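Local coordinates for arginine kinase (Anthopleura japonica, PDB 4RF6), which catalyses the transfer of a phosphoryl group from ATP to L-arginine, giving N(omega)-phospho-L-arginine and ADP, at residues K157-V162 and K262-Q267; A469-P474 and G595-S600; N17-P22 and K36-K41. All coordinates share one frame; numbering follows the deposited sequence.

Contact 1: residues K157-V162 and K262-Q267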
ATOM      1  N   LYS A 157      -4.709   9.259 -30.752  1.00 26.16           N
ATOM      2  CA  LYS A 157      -4.514   8.112 -31.626  1.00 29.90           C
ATOM      3  C   LYS A 157      -3.054   7.668 -31.693  1.00 29.62           C
ATOM      4  O   LYS A 157      -2.757   6.467 -31.622  1.00 30.77           O
ATOM      5  CB  LYS A 157      -5.032   8.425 -33.032  1.00 34.64           C
ATOM      6  CG  LYS A 157      -4.363   7.596 -34.120  1.00 40.80           C
ATOM      7  CD  LYS A 157      -5.126   7.685 -35.432  1.00 47.27           C
ATOM      8  CE  LYS A 157      -4.457   6.857 -36.521  1.00 51.79           C
ATOM      9  NZ  LYS A 157      -5.351   6.681 -37.706  1.00 54.08           N
ATOM     10  N   LYS A 158      -2.147   8.629 -31.842  1.00 25.79           N
ATOM     11  CA  LYS A 158      -0.721   8.325 -31.906  1.00 28.19           C
ATOM     12  C   LYS A 158      -0.227   7.756 -30.587  1.00 27.11           C
ATOM     13  O   LYS A 158       0.529   6.786 -30.569  1.00 28.35           O
ATOM     14  CB  LYS A 158       0.087   9.572 -32.271  1.00 30.01           C
ATOM     15  CG  LYS A 158       0.193   9.802 -33.769  1.00 33.85           C
ATOM     16  CD  LYS A 158       0.163  11.279 -34.119  1.00 35.69           C
ATOM     17  CE  LYS A 158       1.554  11.872 -34.249  1.00 35.93           C
ATOM     18  NZ  LYS A 158       1.590  12.864 -35.373  1.00 34.92           N
ATOM     19  N   VAL A 159      -0.662   8.365 -29.487  1.00 23.28           N
ATOM     20  CA  VAL A 159      -0.226   7.942 -28.160  1.00 21.54           C
ATOM     21  C   VAL A 159      -0.699   6.526 -27.857  1.00 22.45           C
ATOM     22  O   VAL A 159       0.093   5.671 -27.449  1.00 22.55           O
ATOM     23  CB  VAL A 159      -0.702   8.918 -27.063  1.00 20.72           C
ATOM     24  CG1 VAL A 159      -0.509   8.310 -25.682  1.00 19.44           C
ATOM     25  CG2 VAL A 159       0.053  10.233 -27.166  1.00 17.62           C
ATOM     26  N   VAL A 160      -1.990   6.282 -28.068  1.00 22.79           N
ATOM     27  CA  VAL A 160      -2.580   4.964 -27.817  1.00 27.83           C
ATOM     28  C   VAL A 160      -1.857   3.862 -28.599  1.00 30.58           C
ATOM     29  O   VAL A 160      -1.605   2.772 -28.071  1.00 30.85           O
ATOM     30  CB  VAL A 160      -4.091   4.950 -28.117  1.00 28.79           C
ATOM     31  CG1 VAL A 160      -4.644   3.534 -28.089  1.00 31.18           C
ATOM     32  CG2 VAL A 160      -4.835   5.824 -27.111  1.00 28.69           C
ATOM     33  N   GLY A 161      -1.498   4.162 -29.846  1.00 30.53           N
ATOM     34  CA  GLY A 161      -0.735   3.240 -30.672  1.00 29.37           C
ATOM     35  C   GLY A 161       0.580   2.811 -30.042  1.00 29.77           C
ATOM     36  O   GLY A 161       0.981   1.649 -30.158  1.00 28.22           O
ATOM     37  N   VAL A 162       1.257   3.746 -29.382  1.00 28.23           N
ATOM     38  CA  VAL A 162       2.495   3.429 -28.682  1.00 29.82           C
ATOM     39  C   VAL A 162       2.191   2.685 -27.388  1.00 30.42           C
ATOM     40  O   VAL A 162       2.805   1.658 -27.091  1.00 31.27           O
ATOM     41  CB  VAL A 162       3.322   4.691 -28.360  1.00 27.65           C
ATOM     42  CG1 VAL A 162       4.485   4.342 -27.452  1.00 26.52           C
ATOM     43  CG2 VAL A 162       3.834   5.337 -29.630  1.00 26.33           C
ATOM     44  N   LYS A 262      10.862   8.220 -28.726  1.00 37.80           N
ATOM     45  CA  LYS A 262      11.389   7.597 -29.940  1.00 40.46           C
ATOM     46  C   LYS A 262      10.385   7.625 -31.097  1.00 36.92           C
ATOM     47  O   LYS A 262      10.702   8.080 -32.196  1.00 34.96           O
ATOM     48  CB  LYS A 262      11.788   6.150 -29.638  1.00 43.14           C
ATOM     49  CG  LYS A 262      12.182   5.339 -30.862  1.00 48.27           C
ATOM     50  CD  LYS A 262      12.247   3.854 -30.532  1.00 51.19           C
ATOM     51  CE  LYS A 262      13.328   3.158 -31.341  1.00 54.57           C
ATOM     52  NZ  LYS A 262      13.464   1.725 -30.958  1.00 55.76           N
ATOM     53  N   LYS A 263       9.172   7.148 -30.835  1.00 33.37           N
ATOM     54  CA  LYS A 263       8.164   7.003 -31.877  1.00 34.92           C
ATOM     55  C   LYS A 263       7.477   8.316 -32.250  1.00 36.69           C
ATOM     56  O   LYS A 263       7.017   8.477 -33.382  1.00 38.07           O
ATOM     57  CB  LYS A 263       7.113   5.973 -31.455  1.00 36.60           C
ATOM     58  CG  LYS A 263       7.641   4.545 -31.325  1.00 38.82           C
ATOM     59  CD  LYS A 263       8.075   3.993 -32.686  1.00 38.98           C
ATOM     60  CE  LYS A 263       8.587   2.559 -32.583  1.00 39.04           C
ATOM     61  NZ  LYS A 263       7.599   1.672 -31.908  1.00 38.49           N
ATOM     62  N   LEU A 264       7.406   9.253 -31.307  1.00 34.63           N
ATOM     63  CA  LEU A 264       6.579  10.445 -31.507  1.00 29.13           C
ATOM     64  C   LEU A 264       7.309  11.788 -31.414  1.00 25.30           C
ATOM     65  O   LEU A 264       7.000  12.711 -32.170  1.00 25.68           O
ATOM     66  CB  LEU A 264       5.374  10.434 -30.561  1.00 25.72           C
ATOM     67  CG  LEU A 264       4.386   9.284 -30.764  1.00 25.23           C
ATOM     68  CD1 LEU A 264       3.155   9.455 -29.889  1.00 17.91           C
ATOM     69  CD2 LEU A 264       3.991   9.186 -32.224  1.00 28.37           C
ATOM     70  N   GLY A 265       8.253  11.912 -30.486  1.00 25.13           N
ATOM     71  CA  GLY A 265       8.949  13.179 -30.290  1.00 25.25           C
ATOM     72  C   GLY A 265       8.200  14.147 -29.384  1.00 25.85           C
ATOM     73  O   GLY A 265       6.967  14.192 -29.408  1.00 23.85           O
ATOM     74  N   PHE A 266       8.946  14.927 -28.599  1.00 26.67           N
ATOM     75  CA  PHE A 266       8.377  15.827 -27.593  1.00 25.25           C
ATOM     76  C   PHE A 266       8.725  17.291 -27.866  1.00 28.36           C
ATOM     77  O   PHE A 266       9.782  17.579 -28.418  1.00 28.46           O
ATOM     78  CB  PHE A 266       8.929  15.477 -26.206  1.00 23.76           C
ATOM     79  CG  PHE A 266       8.462  14.156 -25.669  1.00 25.47           C
ATOM     80  CD1 PHE A 266       7.159  13.724 -25.874  1.00 26.75           C
ATOM     81  CD2 PHE A 266       9.330  13.349 -24.944  1.00 25.85           C
ATOM     82  CE1 PHE A 266       6.732  12.503 -25.370  1.00 24.16           C
ATOM     83  CE2 PHE A 266       8.911  12.131 -24.437  1.00 24.73           C
ATOM     84  CZ  PHE A 266       7.613  11.708 -24.651  1.00 23.90           C
ATOM     85  N   GLN A 267       7.855  18.214 -27.456  1.00 27.17           N
ATOM     86  CA  GLN A 267       8.199  19.637 -27.497  1.00 26.98           C
ATOM     87  C   GLN A 267       9.248  19.930 -26.432  1.00 26.79           C
ATOM     88  O   GLN A 267       9.082  19.545 -25.273  1.00 27.94           O
ATOM     89  CB  GLN A 267       6.961  20.509 -27.290  1.00 25.49           C
ATOM     90  CG  GLN A 267       5.897  20.305 -28.356  1.00 27.38           C
ATOM     91  CD  GLN A 267       4.705  21.222 -28.182  1.00 27.47           C
ATOM     92  OE1 GLN A 267       4.855  22.408 -27.884  1.00 23.37           O
ATOM     93  NE2 GLN A 267       3.511  20.677 -28.368  1.00 29.45           N
TER

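Contact 2: residues A469-P474 and G595-S600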
ATOM      1  N   ALA A 469     -13.828 -40.983  13.666  1.00 20.90           N
ATOM      2  CA  ALA A 469     -14.900 -40.098  14.119  1.00 19.32           C
ATOM      3  C   ALA A 469     -16.246 -40.328  13.431  1.00 25.10           C
ATOM      4  O   ALA A 469     -16.638 -39.547  12.564  1.00 25.73           O
ATOM      5  CB  ALA A 469     -14.470 -38.633  13.959  1.00 18.22           C
ATOM      6  N   PRO A 470     -16.963 -41.396  13.823  1.00 26.86           N
ATOM      7  CA  PRO A 470     -18.338 -41.576  13.334  1.00 28.92           C
ATOM      8  C   PRO A 470     -19.199 -40.375  13.742  1.00 29.50           C
ATOM      9  O   PRO A 470     -19.107 -39.954  14.897  1.00 27.70           O
ATOM     10  CB  PRO A 470     -18.806 -42.844  14.061  1.00 26.05           C
ATOM     11  CG  PRO A 470     -17.539 -43.582  14.418  1.00 26.25           C
ATOM     12  CD  PRO A 470     -16.516 -42.508  14.685  1.00 26.21           C
ATOM     13  N   ASN A 471     -20.006 -39.837  12.826  1.00 31.83           N
ATOM     14  CA  ASN A 471     -20.731 -38.581  13.065  1.00 33.33           C
ATOM     15  C   ASN A 471     -21.583 -38.577  14.340  1.00 33.17           C
ATOM     16  O   ASN A 471     -22.459 -39.419  14.518  1.00 29.28           O
ATOM     17  CB  ASN A 471     -21.590 -38.208  11.850  1.00 34.34           C
ATOM     18  CG  ASN A 471     -22.007 -36.743  11.853  1.00 36.73           C
ATOM     19  OD1 ASN A 471     -21.430 -35.917  12.567  1.00 33.69           O
ATOM     20  ND2 ASN A 471     -23.014 -36.417  11.051  1.00 39.13           N
ATOM     21  N   LEU A 472     -21.316 -37.611  15.217  1.00 30.90           N
ATOM     22  CA  LEU A 472     -21.905 -37.586  16.554  1.00 30.75           C
ATOM     23  C   LEU A 472     -23.401 -37.285  16.596  1.00 31.22           C
ATOM     24  O   LEU A 472     -24.167 -38.010  17.233  1.00 33.28           O
ATOM     25  CB  LEU A 472     -21.161 -36.583  17.441  1.00 28.24           C
ATOM     26  CG  LEU A 472     -19.757 -37.013  17.841  1.00 26.51           C
ATOM     27  CD1 LEU A 472     -19.127 -36.010  18.789  1.00 23.87           C
ATOM     28  CD2 LEU A 472     -19.828 -38.388  18.474  1.00 30.43           C
ATOM     29  N   ASP A 473     -23.808 -36.214  15.920  1.00 30.03           N
ATOM     30  CA  ASP A 473     -25.160 -35.681  16.059  1.00 32.56           C
ATOM     31  C   ASP A 473     -25.762 -35.310  14.702  1.00 33.54           C
ATOM     32  O   ASP A 473     -25.961 -34.131  14.416  1.00 30.59           O
ATOM     33  CB  ASP A 473     -25.120 -34.449  16.974  1.00 32.72           C
ATOM     34  CG  ASP A 473     -26.500 -33.909  17.308  1.00 37.30           C
ATOM     35  OD1 ASP A 473     -27.492 -34.624  17.070  1.00 36.37           O
ATOM     36  OD2 ASP A 473     -26.581 -32.766  17.812  1.00 36.41           O
ATOM     37  N   PRO A 474     -26.059 -36.322  13.861  1.00 40.12           N
ATOM     38  CA  PRO A 474     -26.636 -36.139  12.520  1.00 45.23           C
ATOM     39  C   PRO A 474     -27.839 -35.189  12.451  1.00 48.30           C
ATOM     40  O   PRO A 474     -28.056 -34.570  11.407  1.00 48.15           O
ATOM     41  CB  PRO A 474     -27.082 -37.560  12.127  1.00 45.90           C
ATOM     42  CG  PRO A 474     -26.989 -38.382  13.384  1.00 45.49           C
ATOM     43  CD  PRO A 474     -25.893 -37.751  14.176  1.00 42.11           C
ATOM     44  N   GLY A 595     -23.763 -28.512  11.782  1.00 35.37           N
ATOM     45  CA  GLY A 595     -23.865 -29.888  12.230  1.00 33.38           C
ATOM     46  C   GLY A 595     -22.598 -30.385  12.899  1.00 33.53           C
ATOM     47  O   GLY A 595     -21.760 -29.592  13.337  1.00 32.08           O
ATOM     48  N   SER A 596     -22.439 -31.704  12.936  1.00 32.05           N
ATOM     49  CA  SER A 596     -21.544 -32.341  13.894  1.00 33.86           C
ATOM     50  C   SER A 596     -20.333 -33.068  13.312  1.00 30.90           C
ATOM     51  O   SER A 596     -19.545 -33.646  14.065  1.00 31.27           O
ATOM     52  CB  SER A 596     -22.352 -33.349  14.712  1.00 35.14           C
ATOM     53  OG  SER A 596     -22.928 -34.322  13.857  1.00 36.19           O
ATOM     54  N   ASP A 597     -20.179 -33.056  11.992  1.00 29.87           N
ATOM     55  CA  ASP A 597     -19.222 -33.971  11.367  1.00 28.90           C
ATOM     56  C   ASP A 597     -17.784 -33.454  11.345  1.00 29.88           C
ATOM     57  O   ASP A 597     -17.328 -32.901  10.345  1.00 27.50           O
ATOM     58  CB  ASP A 597     -19.676 -34.356   9.957  1.00 29.54           C
ATOM     59  CG  ASP A 597     -19.032 -35.643   9.474  1.00 31.74           C
ATOM     60  OD1 ASP A 597     -18.109 -36.130  10.161  1.00 28.12           O
ATOM     61  OD2 ASP A 597     -19.448 -36.162   8.417  1.00 34.21           O
ATOM     62  N   ILE A 598     -17.068 -33.667  12.445  1.00 32.09           N
ATOM     63  CA  ILE A 598     -15.682 -33.209  12.568  1.00 32.73           C
ATOM     64  C   ILE A 598     -14.754 -33.915  11.582  1.00 27.94           C
ATOM     65  O   ILE A 598     -13.815 -33.306  11.061  1.00 17.58           O
ATOM     66  CB  ILE A 598     -15.138 -33.399  14.000  1.00 38.78           C
ATOM     67  CG1 ILE A 598     -16.084 -32.777  15.026  1.00 43.45           C
ATOM     68  CG2 ILE A 598     -13.755 -32.778  14.138  1.00 40.07           C
ATOM     69  CD1 ILE A 598     -16.841 -33.788  15.855  1.00 47.28           C
ATOM     70  N   GLY A 599     -15.015 -35.196  11.328  1.00 25.69           N
ATOM     71  CA  GLY A 599     -14.182 -35.982  10.433  1.00 24.24           C
ATOM     72  C   GLY A 599     -14.192 -35.441   9.017  1.00 25.90           C
ATOM     73  O   GLY A 599     -13.163 -35.417   8.335  1.00 28.07           O
ATOM     74  N   SER A 600     -15.366 -35.002   8.574  1.00 26.06           N
ATOM     75  CA  SER A 600     -15.514 -34.413   7.248  1.00 25.49           C
ATOM     76  C   SER A 600     -14.828 -33.053   7.169  1.00 23.35           C
ATOM     77  O   SER A 600     -14.100 -32.761   6.210  1.00 23.23           O
ATOM     78  CB  SER A 600     -16.995 -34.269   6.902  1.00 29.05           C
ATOM     79  OG  SER A 600     -17.166 -33.551   5.697  1.00 31.61           O
TER
HETATM   80  O   HOH W   1     -17.363 -36.744  12.422  1.00 23.98           O
HETATM   81  O   HOH W   2     -18.834 -36.038  14.782  1.00 24.27           O
HETATM   82  O   HOH W   3     -25.074 -32.799  12.584  1.00 34.08           O

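Contact 3: residues N17-P22 and K36-K41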
ATOM      1  N   ASN A  17     -10.081  43.942 -25.385  1.00 27.72           N
ATOM      2  CA  ASN A  17      -8.626  43.821 -25.442  1.00 26.58           C
ATOM      3  C   ASN A  17      -7.965  44.922 -24.613  1.00 29.11           C
ATOM      4  O   ASN A  17      -6.995  45.545 -25.039  1.00 29.47           O
ATOM      5  CB  ASN A  17      -8.134  43.860 -26.891  1.00 24.65           C
ATOM      6  CG  ASN A  17      -6.794  43.174 -27.075  1.00 25.70           C
ATOM      7  OD1 ASN A  17      -6.440  42.257 -26.330  1.00 23.28           O
ATOM      8  ND2 ASN A  17      -6.041  43.610 -28.084  1.00 25.10           N
ATOM      9  N   ALA A  18      -8.522  45.165 -23.430  1.00 29.23           N
ATOM     10  CA  ALA A  18      -8.026  46.198 -22.535  1.00 31.52           C
ATOM     11  C   ALA A  18      -7.289  45.553 -21.363  1.00 32.70           C
ATOM     12  O   ALA A  18      -7.481  44.366 -21.080  1.00 30.44           O
ATOM     13  CB  ALA A  18      -9.177  47.057 -22.039  1.00 31.45           C
ATOM     14  N   PHE A  19      -6.443  46.332 -20.692  1.00 32.18           N
ATOM     15  CA  PHE A  19      -5.703  45.841 -19.535  1.00 31.01           C
ATOM     16  C   PHE A  19      -6.676  45.298 -18.493  1.00 33.01           C
ATOM     17  O   PHE A  19      -7.695  45.925 -18.209  1.00 31.61           O
ATOM     18  CB  PHE A  19      -4.845  46.960 -18.936  1.00 34.48           C
ATOM     19  CG  PHE A  19      -3.995  46.520 -17.780  1.00 34.60           C
ATOM     20  CD1 PHE A  19      -4.458  46.643 -16.480  1.00 35.89           C
ATOM     21  CD2 PHE A  19      -2.737  45.977 -17.997  1.00 35.83           C
ATOM     22  CE1 PHE A  19      -3.683  46.235 -15.413  1.00 37.55           C
ATOM     23  CE2 PHE A  19      -1.953  45.565 -16.936  1.00 36.59           C
ATOM     24  CZ  PHE A  19      -2.428  45.697 -15.641  1.00 37.24           C
ATOM     25  N   PRO A  20      -6.380  44.115 -17.935  1.00 34.72           N
ATOM     26  CA  PRO A  20      -7.311  43.542 -16.957  1.00 36.23           C
ATOM     27  C   PRO A  20      -7.231  44.253 -15.604  1.00 40.43           C
ATOM     28  O   PRO A  20      -6.419  43.873 -14.754  1.00 39.36           O
ATOM     29  CB  PRO A  20      -6.840  42.087 -16.835  1.00 31.81           C
ATOM     30  CG  PRO A  20      -5.387  42.138 -17.153  1.00 31.58           C
ATOM     31  CD  PRO A  20      -5.210  43.247 -18.169  1.00 33.31           C
ATOM     32  N   ASP A  21      -8.069  45.274 -15.422  1.00 44.00           N
ATOM     33  CA  ASP A  21      -8.204  45.979 -14.140  1.00 45.70           C
ATOM     34  C   ASP A  21      -8.312  45.098 -12.874  1.00 44.11           C
ATOM     35  O   ASP A  21      -7.754  45.463 -11.836  1.00 44.23           O
ATOM     36  CB  ASP A  21      -9.383  46.967 -14.173  1.00 49.99           C
ATOM     37  CG  ASP A  21      -9.059  48.262 -14.909  1.00 53.25           C
ATOM     38  OD1 ASP A  21      -7.868  48.513 -15.195  1.00 54.83           O
ATOM     39  OD2 ASP A  21     -10.005  49.033 -15.188  1.00 53.10           O
ATOM     40  N   PRO A  22      -9.037  43.956 -12.938  1.00 41.98           N
ATOM     41  CA  PRO A  22      -9.136  43.113 -11.734  1.00 41.37           C
ATOM     42  C   PRO A  22      -7.799  42.633 -11.161  1.00 39.36           C
ATOM     43  O   PRO A  22      -7.777  42.130 -10.040  1.00 40.37           O
ATOM     44  CB  PRO A  22      -9.958  41.918 -12.216  1.00 40.63           C
ATOM     45  CG  PRO A  22     -10.829  42.483 -13.272  1.00 39.88           C
ATOM     46  CD  PRO A  22      -9.986  43.509 -13.978  1.00 39.73           C
ATOM     47  N   LYS A  36       2.019  40.327 -10.895  1.00 33.72           N
ATOM     48  CA  LYS A  36       3.356  40.847 -10.661  1.00 37.06           C
ATOM     49  C   LYS A  36       4.046  41.307 -11.954  1.00 36.15           C
ATOM     50  O   LYS A  36       4.800  42.284 -11.952  1.00 37.20           O
ATOM     51  CB  LYS A  36       4.203  39.795  -9.934  1.00 39.92           C
ATOM     52  CG  LYS A  36       5.543  40.308  -9.435  1.00 45.09           C
ATOM     53  CD  LYS A  36       6.306  39.247  -8.647  1.00 45.29           C
ATOM     54  CE  LYS A  36       5.593  38.874  -7.357  1.00 45.53           C
ATOM     55  NZ  LYS A  36       6.418  37.965  -6.502  1.00 44.10           N
ATOM     56  N   TYR A  37       3.773  40.627 -13.062  1.00 33.20           N
ATOM     57  CA  TYR A  37       4.526  40.892 -14.287  1.00 33.19           C
ATOM     58  C   TYR A  37       3.728  41.361 -15.505  1.00 31.55           C
ATOM     59  O   TYR A  37       4.322  41.784 -16.500  1.00 33.00           O
ATOM     60  CB  TYR A  37       5.388  39.685 -14.641  1.00 30.89           C
ATOM     61  CG  TYR A  37       6.379  39.369 -13.557  1.00 33.33           C
ATOM     62  CD1 TYR A  37       7.445  40.221 -13.307  1.00 32.64           C
ATOM     63  CD2 TYR A  37       6.240  38.234 -12.769  1.00 34.29           C
ATOM     64  CE1 TYR A  37       8.353  39.947 -12.314  1.00 35.65           C
ATOM     65  CE2 TYR A  37       7.144  37.948 -11.772  1.00 34.86           C
ATOM     66  CZ  TYR A  37       8.197  38.810 -11.547  1.00 35.15           C
ATOM     67  OH  TYR A  37       9.105  38.537 -10.555  1.00 35.80           O
ATOM     68  N   LEU A  38       2.403  41.284 -15.446  1.00 27.42           N
ATOM     69  CA  LEU A  38       1.609  41.929 -16.482  1.00 27.31           C
ATOM     70  C   LEU A  38       1.366  43.381 -16.093  1.00 30.05           C
ATOM     71  O   LEU A  38       0.347  43.714 -15.483  1.00 30.95           O
ATOM     72  CB  LEU A  38       0.281  41.222 -16.731  1.00 26.51           C
ATOM     73  CG  LEU A  38      -0.500  41.821 -17.912  1.00 30.52           C
ATOM     74  CD1 LEU A  38       0.045  41.320 -19.234  1.00 28.52           C
ATOM     75  CD2 LEU A  38      -1.974  41.525 -17.786  1.00 30.24           C
ATOM     76  N   THR A  39       2.329  44.233 -16.434  1.00 31.57           N
ATOM     77  CA  THR A  39       2.238  45.664 -16.198  1.00 32.69           C
ATOM     78  C   THR A  39       1.575  46.295 -17.423  1.00 33.57           C
ATOM     79  O   THR A  39       1.548  45.674 -18.493  1.00 31.22           O
ATOM     80  CB  THR A  39       3.632  46.265 -15.947  1.00 36.30           C
ATOM     81  OG1 THR A  39       4.448  46.095 -17.111  1.00 38.02           O
ATOM     82  CG2 THR A  39       4.307  45.584 -14.749  1.00 35.70           C
ATOM     83  N   PRO A  40       1.008  47.509 -17.269  1.00 34.57           N
ATOM     84  CA  PRO A  40       0.302  48.173 -18.375  1.00 34.17           C
ATOM     85  C   PRO A  40       1.155  48.280 -19.636  1.00 33.49           C
ATOM     86  O   PRO A  40       0.628  48.201 -20.744  1.00 34.78           O
ATOM     87  CB  PRO A  40       0.026  49.570 -17.815  1.00 35.11           C
ATOM     88  CG  PRO A  40      -0.108  49.357 -16.347  1.00 33.86           C
ATOM     89  CD  PRO A  40       0.864  48.253 -16.002  1.00 34.33           C
ATOM     90  N   LYS A  41       2.461  48.449 -19.464  1.00 33.45           N
ATOM     91  CA  LYS A  41       3.366  48.568 -20.600  1.00 35.91           C
ATOM     92  C   LYS A  41       3.629  47.225 -21.284  1.00 36.78           C
ATOM     93  O   LYS A  41       3.713  47.150 -22.517  1.00 34.59           O
ATOM     94  CB  LYS A  41       4.675  49.223 -20.172  1.00 39.15           C
ATOM     95  CG  LYS A  41       4.549  50.716 -19.884  1.00 40.34           C
ATOM     96  CD  LYS A  41       3.979  51.460 -21.087  1.00 40.38           C
ATOM     97  CE  LYS A  41       4.057  52.972 -20.895  1.00 40.85           C
ATOM     98  NZ  LYS A  41       3.706  53.718 -22.141  1.00 39.30           N
TER

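Contact 1: residues K157-V162 and K262-Q267
K158, whose aliphatic part meets L264 across the contact, has its NZ hydrogen-bonded to the OH of Y141 and in a weak, long ion pair with E154. The stem beneath the ammonium does the packing. K158 CB touches both methyls of L264, standing 3.9 Å from L264 CD2, while CG, placed anti to the carbonyl carbon (chi1 -86°), and CE further along the bent chain lie against CD2. The other methyl, L264 CD1, sits against the helix backbone, 3.8 Å from K158 O, and is 4.2 Å from V159 CG2. V162 meets the leucine tip to tip, with its CG2 4.1 Å from L264 CG. The same V162 methyl is 3.8 Å from K263 CB, while K263 NZ turns to a salt bridge with E259. Two helices of the phosphagen kinase catalytic domain meet here, 149-163 by its flank and 246-264 by its C-terminal end; V159 also touches L229 and L235 of the antiparallel sheet beneath. Right after L264 the chain leaves the helix at G265, whose phi is positive (84°). G265 then pairs by backbone with K139, and the side chain of L264 reaches L138 in the same loop.

Contact 2: residues A469-P474 and G595-S600
The loop A469-P474 runs antiparallel to G595-S600, with the CA atoms of N471 and D597 5.1 Å apart, and D473 N donates to S596 OG over 2.9 Å, bent to 146°. S596 OG lies between its own backbone N and carbonyl carbon (chi1 59°), a position from which it faces the loop. Its CB also packs on D473 CB at 3.7 Å. The amide of N471 is stacked over the carboxylate of D597, the two planes 23° apart and the side chains crossing at about a right angle; N471 CG and D597 CG are 4.0 Å apart. Waters bridge the two backbones. Water 1 sits among A469 O, D597 OD1 and G599 N, accepting from the last at 3.0 Å. Water 2 takes the N-H of L472 at 3.0 Å and lies beside S596 O. The site is the turn from strand 587-594 into helix 598-616, in the catalytic domain of the second repeat. D597 is both the centre of an inverse gamma turn and the helix N-cap, its OD1 accepting a weak bond from S600 N at 3.4 Å. On the inner side L472 CD1 meets I598 CD1 at 4.3 Å, and both side chains also touch helix 696-714, L472 at Y704 and V707, I598 at V700. The carboxylate of D473 turns toward the start of strand 479-488, where OD2 accepts from the backbone N of Y478 and of I479; E475 OE1 lies close to D473 OD1, a like charge that these N-H groups probably offset.

Contact 3: residues N17-P22 and K36-K41
The F19 ring is sandwiched between two prolines, P40 CG 4.2 Å above one face and P20 CD 3.5 Å above the opposite one, each offset toward the rim. At the edge, in the plane of the ring, L38 O lies 3.3 Å from F19 CE2 and 3.4 Å from CZ, so the partly negative oxygen faces the partly positive C-H rim. F19 CG is anti to its backbone N (chi1 -177°), directed toward the 36-41 segment. P20 also meets L38 tip to tip, with P20 CG 3.5 Å from L38 CD2. L38 is the centre of an inverse gamma turn, with a weak bond from T39 N to Y37 O, and T39 is the N-cap of the next helix, its OG1 weakly bonded to V42 N. The L38 side chain lies about 7 Å from that of V74, which probably belongs to the substrate-binding segment. The aromatic ring thus abuts the short link between helices 33-37 and 40-46. In the helical N-terminal domain, helix 57-66 packs alongside: W58 and V65 touch P20, I61 touches L38, and W58 NE1 bonds to A18 O, while Y37 leans on helix 86-96.

In the fold
Buried residues are V159 and V162 in contact 1, D473, S596 and I598 in contact 2, and P20 and L38 in contact 3; K263, N471 and P40 are exposed. Contact 1 lies in the catalytic domain of the first repeat; contact 2, in the second, is centred about 66 Å away. They use corresponding helices at different ends, 246-264 at its end and 598-616 at its start. Contact 1 is aliphatic helix-to-helix packing, whereas contact 2 joins the loop before strand 479-488 to a helix start through polar groups and water. Contact 3, in the N-terminal domain, relies on prolines, a leucine and an aromatic ring edged by a carbonyl O; neither it nor contact 1 has a hydrogen bond across.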